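PDB 5XN8: glycerol Dehydrogenase, which catalyses the NAD-dependent oxidation of glycerol to dihydroxyacetone and probably acts on other small diols as well. Local coordinates for residues W176-A181 with G249-H254; A253-N258 with G333-N338. All blocks are in the same frame, centred on the assembly; numbering follows the deposited sequence.

Contact 1: residues W176-A181 with G249-H254; sequences WFEAKA and GLAAAH. With ZN (zinc ion), chain E.
The carboxylate of E178 reaches from helix 162-185 into the turn that starts helix 252-260 and is gripped there by H254 and by the backbone. E178 OE1 accepts the ring N-H of H254 through its syn lone pair, 2.8 Å from H254 ND1, and the carboxylate and imidazole planes lie only 8° apart. E178 OE2 takes two backbone N-H groups, one on each face of the carboxylate: the amide N of A251 stands 3.0 Å from this oxygen in a nearly straight bond (165°), and that of H254 comes from the other face. With chi2 at -179° the glutamate chain runs extended beyond CG and carries the acid past A251 to the first turn of the helix. This buried end is tight. The methyl of A253 (CB) sits 3.5 Å from E178 OE2, while L250 CD2 lies 3.6 Å above one face of the H254 ring, offset toward its rim. In this iron-containing alcohol dehydrogenase fold the site belongs to the all-helical metal-binding domain, and H254 NE2 binds the zinc ion at 2.2 Å, beside D171, H271 and a water. E178 is thus a second-shell residue that fixes the rotation of a metal ligand. S174 also bonds to E178 OE1. The looser side holds partly exposed L250, whose side chain barely meets helix 162-185, and toward A181 the contact thins to methyl groups, A181 CB lying 4.2 Å from A251 CB.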
ATOM      1  N   TRP A 176     -24.354   5.806 -12.491  1.00 21.00           N
ATOM      2  CA  TRP A 176     -22.911   5.660 -12.809  1.00 20.60           C
ATOM      3  C   TRP A 176     -22.646   4.657 -13.930  1.00 20.25           C
ATOM      4  O   TRP A 176     -21.811   4.910 -14.797  1.00 19.72           O
ATOM      5  CB  TRP A 176     -22.119   5.246 -11.566  1.00 20.51           C
ATOM      6  CG  TRP A 176     -20.741   4.751 -11.876  1.00 20.63           C
ATOM      7  CD1 TRP A 176     -20.253   3.519 -11.613  1.00 20.89           C
ATOM      8  CD2 TRP A 176     -19.693   5.468 -12.540  1.00 21.25           C
ATOM      9  NE1 TRP A 176     -18.960   3.419 -12.055  1.00 22.08           N
ATOM     10  CE2 TRP A 176     -18.592   4.599 -12.636  1.00 21.11           C
ATOM     11  CE3 TRP A 176     -19.581   6.764 -13.068  1.00 21.29           C
ATOM     12  CZ2 TRP A 176     -17.384   4.977 -13.232  1.00 21.95           C
ATOM     13  CZ3 TRP A 176     -18.381   7.143 -13.660  1.00 21.37           C
ATOM     14  CH2 TRP A 176     -17.294   6.252 -13.737  1.00 21.27           C
ATOM     15  N   PHE A 177     -23.343   3.523 -13.911  1.00 19.78           N
ATOM     16  CA  PHE A 177     -23.033   2.447 -14.849  1.00 19.94           C
ATOM     17  C   PHE A 177     -23.489   2.748 -16.272  1.00 20.32           C
ATOM     18  O   PHE A 177     -22.786   2.411 -17.240  1.00 21.11           O
ATOM     19  CB  PHE A 177     -23.618   1.130 -14.366  1.00 20.34           C
ATOM     20  CG  PHE A 177     -23.005   0.657 -13.086  1.00 19.83           C
ATOM     21  CD1 PHE A 177     -21.739   0.088 -13.085  1.00 19.70           C
ATOM     22  CD2 PHE A 177     -23.657   0.840 -11.883  1.00 19.58           C
ATOM     23  CE1 PHE A 177     -21.158  -0.325 -11.903  1.00 19.61           C
ATOM     24  CE2 PHE A 177     -23.065   0.435 -10.694  1.00 19.99           C
ATOM     25  CZ  PHE A 177     -21.815  -0.163 -10.702  1.00 19.52           C
ATOM     26  N   GLU A 178     -24.649   3.392 -16.389  1.00 19.51           N
ATOM     27  CA  GLU A 178     -25.180   3.840 -17.674  1.00 18.96           C
ATOM     28  C   GLU A 178     -24.495   5.102 -18.183  1.00 18.73           C
ATOM     29  O   GLU A 178     -24.288   5.268 -19.398  1.00 18.92           O
ATOM     30  CB  GLU A 178     -26.682   4.104 -17.555  1.00 19.00           C
ATOM     31  CG  GLU A 178     -27.498   2.863 -17.207  1.00 18.76           C
ATOM     32  CD  GLU A 178     -28.977   3.154 -17.134  1.00 18.23           C
ATOM     33  OE1 GLU A 178     -29.431   3.747 -16.146  1.00 18.21           O
ATOM     34  OE2 GLU A 178     -29.692   2.758 -18.061  1.00 19.49           O
ATOM     35  N   ALA A 179     -24.179   6.020 -17.273  1.00 18.14           N
ATOM     36  CA  ALA A 179     -23.426   7.223 -17.638  1.00 17.88           C
ATOM     37  C   ALA A 179     -22.080   6.802 -18.200  1.00 17.80           C
ATOM     38  O   ALA A 179     -21.744   7.158 -19.331  1.00 17.97           O
ATOM     39  CB  ALA A 179     -23.242   8.125 -16.436  1.00 17.85           C
ATOM     40  N   LYS A 180     -21.343   6.001 -17.423  1.00 17.62           N
ATOM     41  CA  LYS A 180     -19.994   5.520 -17.800  1.00 18.10           C
ATOM     42  C   LYS A 180     -19.986   4.704 -19.095  1.00 18.53           C
ATOM     43  O   LYS A 180     -19.021   4.758 -19.852  1.00 18.95           O
ATOM     44  CB  LYS A 180     -19.373   4.719 -16.645  1.00 17.92           C
ATOM     45  CG  LYS A 180     -17.943   4.239 -16.842  1.00 18.09           C
ATOM     46  CD  LYS A 180     -17.000   5.378 -17.200  1.00 18.24           C
ATOM     47  CE  LYS A 180     -15.545   4.998 -16.989  1.00 18.32           C
ATOM     48  NZ  LYS A 180     -15.026   4.088 -18.054  1.00 18.57           N
ATOM     49  N   ALA A 181     -21.065   3.966 -19.351  1.00 18.66           N
ATOM     50  CA  ALA A 181     -21.235   3.203 -20.595  1.00 18.83           C
ATOM     51  C   ALA A 181     -21.487   4.100 -21.801  1.00 20.04           C
ATOM     52  O   ALA A 181     -21.038   3.794 -22.909  1.00 19.60           O
ATOM     53  CB  ALA A 181     -22.364   2.201 -20.450  1.00 18.88           C
ATOM     54  N   GLY A 249     -25.992  10.165 -19.594  1.00 25.51           N
ATOM     55  CA  GLY A 249     -26.742   9.225 -20.453  1.00 24.22           C
ATOM     56  C   GLY A 249     -27.362   8.004 -19.763  1.00 23.14           C
ATOM     57  O   GLY A 249     -26.866   7.554 -18.715  1.00 22.03           O
ATOM     58  N   LEU A 250     -28.440   7.485 -20.376  1.00 21.71           N
ATOM     59  CA  LEU A 250     -29.035   6.185 -20.059  1.00 21.74           C
ATOM     60  C   LEU A 250     -28.488   5.113 -21.004  1.00 21.67           C
ATOM     61  O   LEU A 250     -28.043   5.418 -22.107  1.00 21.69           O
ATOM     62  CB  LEU A 250     -30.557   6.210 -20.260  1.00 22.49           C
ATOM     63  CG  LEU A 250     -31.386   7.235 -19.496  1.00 22.28           C
ATOM     64  CD1 LEU A 250     -32.794   7.295 -20.074  1.00 22.84           C
ATOM     65  CD2 LEU A 250     -31.437   6.880 -18.023  1.00 22.05           C
ATOM     66  N   ALA A 251     -28.564   3.853 -20.587  1.00 20.89           N
ATOM     67  CA  ALA A 251     -28.021   2.754 -21.385  1.00 21.44           C
ATOM     68  C   ALA A 251     -28.799   1.450 -21.123  1.00 21.75           C
ATOM     69  O   ALA A 251     -30.025   1.475 -21.217  1.00 23.04           O
ATOM     70  CB  ALA A 251     -26.513   2.619 -21.168  1.00 21.24           C
ATOM     71  N   ALA A 252     -28.141   0.336 -20.792  1.00 21.50           N
ATOM     72  CA  ALA A 252     -28.813  -0.972 -20.741  1.00 20.96           C
ATOM     73  C   ALA A 252     -29.872  -1.077 -19.659  1.00 21.24           C
ATOM     74  O   ALA A 252     -31.000  -1.516 -19.929  1.00 21.73           O
ATOM     75  CB  ALA A 252     -27.801  -2.082 -20.552  1.00 20.69           C
ATOM     76  N   ALA A 253     -29.513  -0.676 -18.440  1.00 20.46           N
ATOM     77  CA  ALA A 253     -30.381  -0.833 -17.265  1.00 20.82           C
ATOM     78  C   ALA A 253     -31.819  -0.332 -17.446  1.00 20.87           C
ATOM     79  O   ALA A 253     -32.775  -1.012 -17.048  1.00 20.49           O
ATOM     80  CB  ALA A 253     -29.752  -0.166 -16.054  1.00 20.51           C
ATOM     81  N   HIS A 254     -31.956   0.848 -18.030  1.00 20.57           N
ATOM     82  CA  HIS A 254     -33.272   1.489 -18.254  1.00 20.68           C
ATOM     83  C   HIS A 254     -34.011   0.917 -19.467  1.00 20.75           C
ATOM     84  O   HIS A 254     -35.239   0.866 -19.477  1.00 21.76           O
ATOM     85  CB  HIS A 254     -33.087   3.005 -18.366  1.00 20.54           C
ATOM     86  CG  HIS A 254     -33.251   3.724 -17.065  1.00 20.20           C
ATOM     87  ND1 HIS A 254     -32.223   3.904 -16.158  1.00 19.95           N
ATOM     88  CD2 HIS A 254     -34.319   4.362 -16.549  1.00 20.46           C
ATOM     89  CE1 HIS A 254     -32.680   4.562 -15.110  1.00 20.00           C
ATOM     90  NE2 HIS A 254     -33.943   4.875 -15.325  1.00 19.82           N
TER
HETATM   91 ZN    ZN E 401     -35.126   5.940 -13.831  1.00 32.56          ZN
HETATM   92  O   HOH W   1     -35.887   6.681 -15.689  1.00 23.56           O

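Contact 2: residues A253-N258 with G333-N338. With ZN (zinc ion), chain E.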
ATOM      1  N   ALA A 253     -29.513  -0.676 -18.440  1.00 20.46           N
ATOM      2  CA  ALA A 253     -30.381  -0.833 -17.265  1.00 20.82           C
ATOM      3  C   ALA A 253     -31.819  -0.332 -17.446  1.00 20.87           C
ATOM      4  O   ALA A 253     -32.775  -1.012 -17.048  1.00 20.49           O
ATOM      5  CB  ALA A 253     -29.752  -0.166 -16.054  1.00 20.51           C
ATOM      6  N   HIS A 254     -31.956   0.848 -18.030  1.00 20.57           N
ATOM      7  CA  HIS A 254     -33.272   1.489 -18.254  1.00 20.68           C
ATOM      8  C   HIS A 254     -34.011   0.917 -19.467  1.00 20.75           C
ATOM      9  O   HIS A 254     -35.239   0.866 -19.477  1.00 21.76           O
ATOM     10  CB  HIS A 254     -33.087   3.005 -18.366  1.00 20.54           C
ATOM     11  CG  HIS A 254     -33.251   3.724 -17.065  1.00 20.20           C
ATOM     12  ND1 HIS A 254     -32.223   3.904 -16.158  1.00 19.95           N
ATOM     13  CD2 HIS A 254     -34.319   4.362 -16.549  1.00 20.46           C
ATOM     14  CE1 HIS A 254     -32.680   4.562 -15.110  1.00 20.00           C
ATOM     15  NE2 HIS A 254     -33.943   4.875 -15.325  1.00 19.82           N
ATOM     16  N   ALA A 255     -33.276   0.498 -20.487  1.00 20.70           N
ATOM     17  CA  ALA A 255     -33.858  -0.277 -21.587  1.00 20.84           C
ATOM     18  C   ALA A 255     -34.449  -1.599 -21.096  1.00 21.09           C
ATOM     19  O   ALA A 255     -35.532  -1.985 -21.537  1.00 21.49           O
ATOM     20  CB  ALA A 255     -32.830  -0.534 -22.671  1.00 20.60           C
ATOM     21  N   ILE A 256     -33.743  -2.290 -20.197  1.00 21.06           N
ATOM     22  CA  ILE A 256     -34.229  -3.567 -19.639  1.00 21.07           C
ATOM     23  C   ILE A 256     -35.456  -3.319 -18.757  1.00 21.62           C
ATOM     24  O   ILE A 256     -36.419  -4.084 -18.831  1.00 22.08           O
ATOM     25  CB  ILE A 256     -33.132  -4.364 -18.866  1.00 20.76           C
ATOM     26  CG1 ILE A 256     -32.058  -4.868 -19.839  1.00 20.54           C
ATOM     27  CG2 ILE A 256     -33.732  -5.529 -18.071  1.00 20.89           C
ATOM     28  CD1 ILE A 256     -30.844  -5.461 -19.167  1.00 20.22           C
ATOM     29  N   HIS A 257     -35.433  -2.257 -17.949  1.00 21.44           N
ATOM     30  CA  HIS A 257     -36.621  -1.813 -17.207  1.00 21.87           C
ATOM     31  C   HIS A 257     -37.827  -1.686 -18.114  1.00 22.49           C
ATOM     32  O   HIS A 257     -38.907  -2.143 -17.765  1.00 23.88           O
ATOM     33  CB  HIS A 257     -36.369  -0.470 -16.491  1.00 22.10           C
ATOM     34  CG  HIS A 257     -37.619   0.285 -16.152  1.00 22.83           C
ATOM     35  ND1 HIS A 257     -38.321   1.029 -17.080  1.00 23.04           N
ATOM     36  CD2 HIS A 257     -38.304   0.395 -14.991  1.00 22.94           C
ATOM     37  CE1 HIS A 257     -39.382   1.561 -16.504  1.00 23.02           C
ATOM     38  NE2 HIS A 257     -39.394   1.197 -15.236  1.00 23.40           N
ATOM     39  N   ASN A 258     -37.643  -1.055 -19.267  1.00 22.87           N
ATOM     40  CA  ASN A 258     -38.726  -0.896 -20.248  1.00 23.23           C
ATOM     41  C   ASN A 258     -39.141  -2.227 -20.856  1.00 23.75           C
ATOM     42  O   ASN A 258     -40.325  -2.443 -21.129  1.00 24.51           O
ATOM     43  CB  ASN A 258     -38.330   0.088 -21.361  1.00 22.66           C
ATOM     44  CG  ASN A 258     -38.177   1.509 -20.863  1.00 21.92           C
ATOM     45  OD1 ASN A 258     -38.579   1.851 -19.752  1.00 20.92           O
ATOM     46  ND2 ASN A 258     -37.595   2.352 -21.694  1.00 22.52           N
ATOM     47  N   GLY A 333     -34.642   2.626 -31.047  1.00 38.05           N
ATOM     48  CA  GLY A 333     -34.814   3.820 -30.223  1.00 37.86           C
ATOM     49  C   GLY A 333     -34.451   3.631 -28.763  1.00 36.84           C
ATOM     50  O   GLY A 333     -34.345   4.614 -28.025  1.00 35.57           O
ATOM     51  N   GLU A 334     -34.271   2.382 -28.334  1.00 36.78           N
ATOM     52  CA  GLU A 334     -33.958   2.097 -26.933  1.00 35.06           C
ATOM     53  C   GLU A 334     -32.523   2.456 -26.602  1.00 33.96           C
ATOM     54  O   GLU A 334     -31.649   2.452 -27.472  1.00 34.39           O
ATOM     55  CB  GLU A 334     -34.240   0.629 -26.570  1.00 35.34           C
ATOM     56  CG  GLU A 334     -35.724   0.318 -26.370  1.00 35.81           C
ATOM     57  CD  GLU A 334     -36.296   0.816 -25.049  1.00 35.75           C
ATOM     58  OE1 GLU A 334     -35.579   1.518 -24.292  1.00 36.88           O
ATOM     59  OE2 GLU A 334     -37.472   0.505 -24.763  1.00 35.19           O
ATOM     60  N   THR A 335     -32.301   2.738 -25.321  1.00 33.22           N
ATOM     61  CA  THR A 335     -31.023   3.238 -24.834  1.00 30.33           C
ATOM     62  C   THR A 335     -29.931   2.170 -24.709  1.00 30.00           C
ATOM     63  O   THR A 335     -28.781   2.521 -24.466  1.00 31.20           O
ATOM     64  CB  THR A 335     -31.194   3.920 -23.462  1.00 29.84           C
ATOM     65  OG1 THR A 335     -31.763   2.984 -22.530  1.00 27.50           O
ATOM     66  CG2 THR A 335     -32.074   5.167 -23.579  1.00 29.66           C
ATOM     67  N   ILE A 336     -30.253   0.893 -24.885  1.00 28.31           N
ATOM     68  CA  ILE A 336     -29.232  -0.165 -24.841  1.00 27.48           C
ATOM     69  C   ILE A 336     -28.205  -0.085 -25.978  1.00 27.05           C
ATOM     70  O   ILE A 336     -27.087  -0.589 -25.847  1.00 26.69           O
ATOM     71  CB  ILE A 336     -29.865  -1.577 -24.823  1.00 27.49           C
ATOM     72  CG1 ILE A 336     -28.862  -2.594 -24.285  1.00 27.37           C
ATOM     73  CG2 ILE A 336     -30.405  -1.969 -26.195  1.00 27.75           C
ATOM     74  CD1 ILE A 336     -29.499  -3.856 -23.770  1.00 27.01           C
ATOM     75  N   HIS A 337     -28.576   0.555 -27.085  1.00 27.66           N
ATOM     76  CA  HIS A 337     -27.651   0.784 -28.198  1.00 27.90           C
ATOM     77  C   HIS A 337     -26.594   1.859 -27.906  1.00 26.54           C
ATOM     78  O   HIS A 337     -25.679   2.060 -28.708  1.00 26.54           O
ATOM     79  CB  HIS A 337     -28.428   1.111 -29.476  1.00 29.64           C
ATOM     80  CG  HIS A 337     -29.442   0.071 -29.824  1.00 31.50           C
ATOM     81  ND1 HIS A 337     -30.792   0.340 -29.885  1.00 32.95           N
ATOM     82  CD2 HIS A 337     -29.307  -1.257 -30.060  1.00 32.49           C
ATOM     83  CE1 HIS A 337     -31.443  -0.771 -30.182  1.00 33.89           C
ATOM     84  NE2 HIS A 337     -30.566  -1.755 -30.288  1.00 33.87           N
ATOM     85  N   ASN A 338     -26.720   2.534 -26.765  1.00 25.00           N
ATOM     86  CA  ASN A 338     -25.659   3.379 -26.217  1.00 24.43           C
ATOM     87  C   ASN A 338     -24.526   2.601 -25.522  1.00 24.00           C
ATOM     88  O   ASN A 338     -23.568   3.225 -25.088  1.00 23.29           O
ATOM     89  CB  ASN A 338     -26.239   4.405 -25.222  1.00 24.01           C
ATOM     90  CG  ASN A 338     -27.232   5.364 -25.865  1.00 24.21           C
ATOM     91  OD1 ASN A 338     -27.198   5.606 -27.071  1.00 25.07           O
ATOM     92  ND2 ASN A 338     -28.104   5.941 -25.048  1.00 23.66           N
TER
HETATM   93 ZN    ZN E 401     -35.126   5.940 -13.831  1.00 32.56          ZN
HETATM   94  O   HOH W   1     -35.887   6.681 -15.689  1.00 23.56           O
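A255 turns its methyl from helix 252-260 onto T335 and I336, at the start of a short 3-10 segment in the loop between helices 318-329 and 345-363. The contact therefore joins a metal-bearing helix of the all-helical domain to a connecting loop. Its packing part is small: A255 CB lies 3.8 Å from I336 CB, and T329 of helix 318-329 touches both side chains. The small methyl lies where the two backbones come close, the CA atoms of A255 and T335 being 5.6 Å apart. T335 holds OG1 between its backbone N and carbonyl carbon (chi1 58°), which leaves this oxygen packed 3.7 Å from A255 CB; its hydrogen bond goes to the carbonyl of A251, just before the helix.

A polar contact flanks this packing. One turn along the helix from A255, the amide of N258 and the carboxylate of E334 meet with their planes 48° apart. N258 ND2 gives E334 OE1 a weak hydrogen bond of 3.4 Å, and the glutamate chain bends at chi2 (-76°) to bring the acid back over the helix. E334 OE1 also lies 3.7 Å from A255 CA.

The other end of the N258 amide is held within the helix, where H257 ND1 donates to N258 OD1 over 2.8 Å, the oxygen lying almost exactly in the imidazole plane.

In the fold
Contacts 1 and 2 share A253 and H254 at the start of helix 252-260, and they lie about 9 Å apart, centre to centre. Along the chain helix 162-185 comes first, then the turn and helix 252-260, and last the loop that follows helix 318-329, so residues distant in sequence converge on one short helix. The two contacts also touch directly: besides the T335 hydroxyl bond, N338 ND2 lies 3.0 Å from L250 O, a probable hydrogen bond. The turn before helix 252-260 is thus held by a helix and by a loop far apart in sequence, at the end of the helix that carries a zinc ligand.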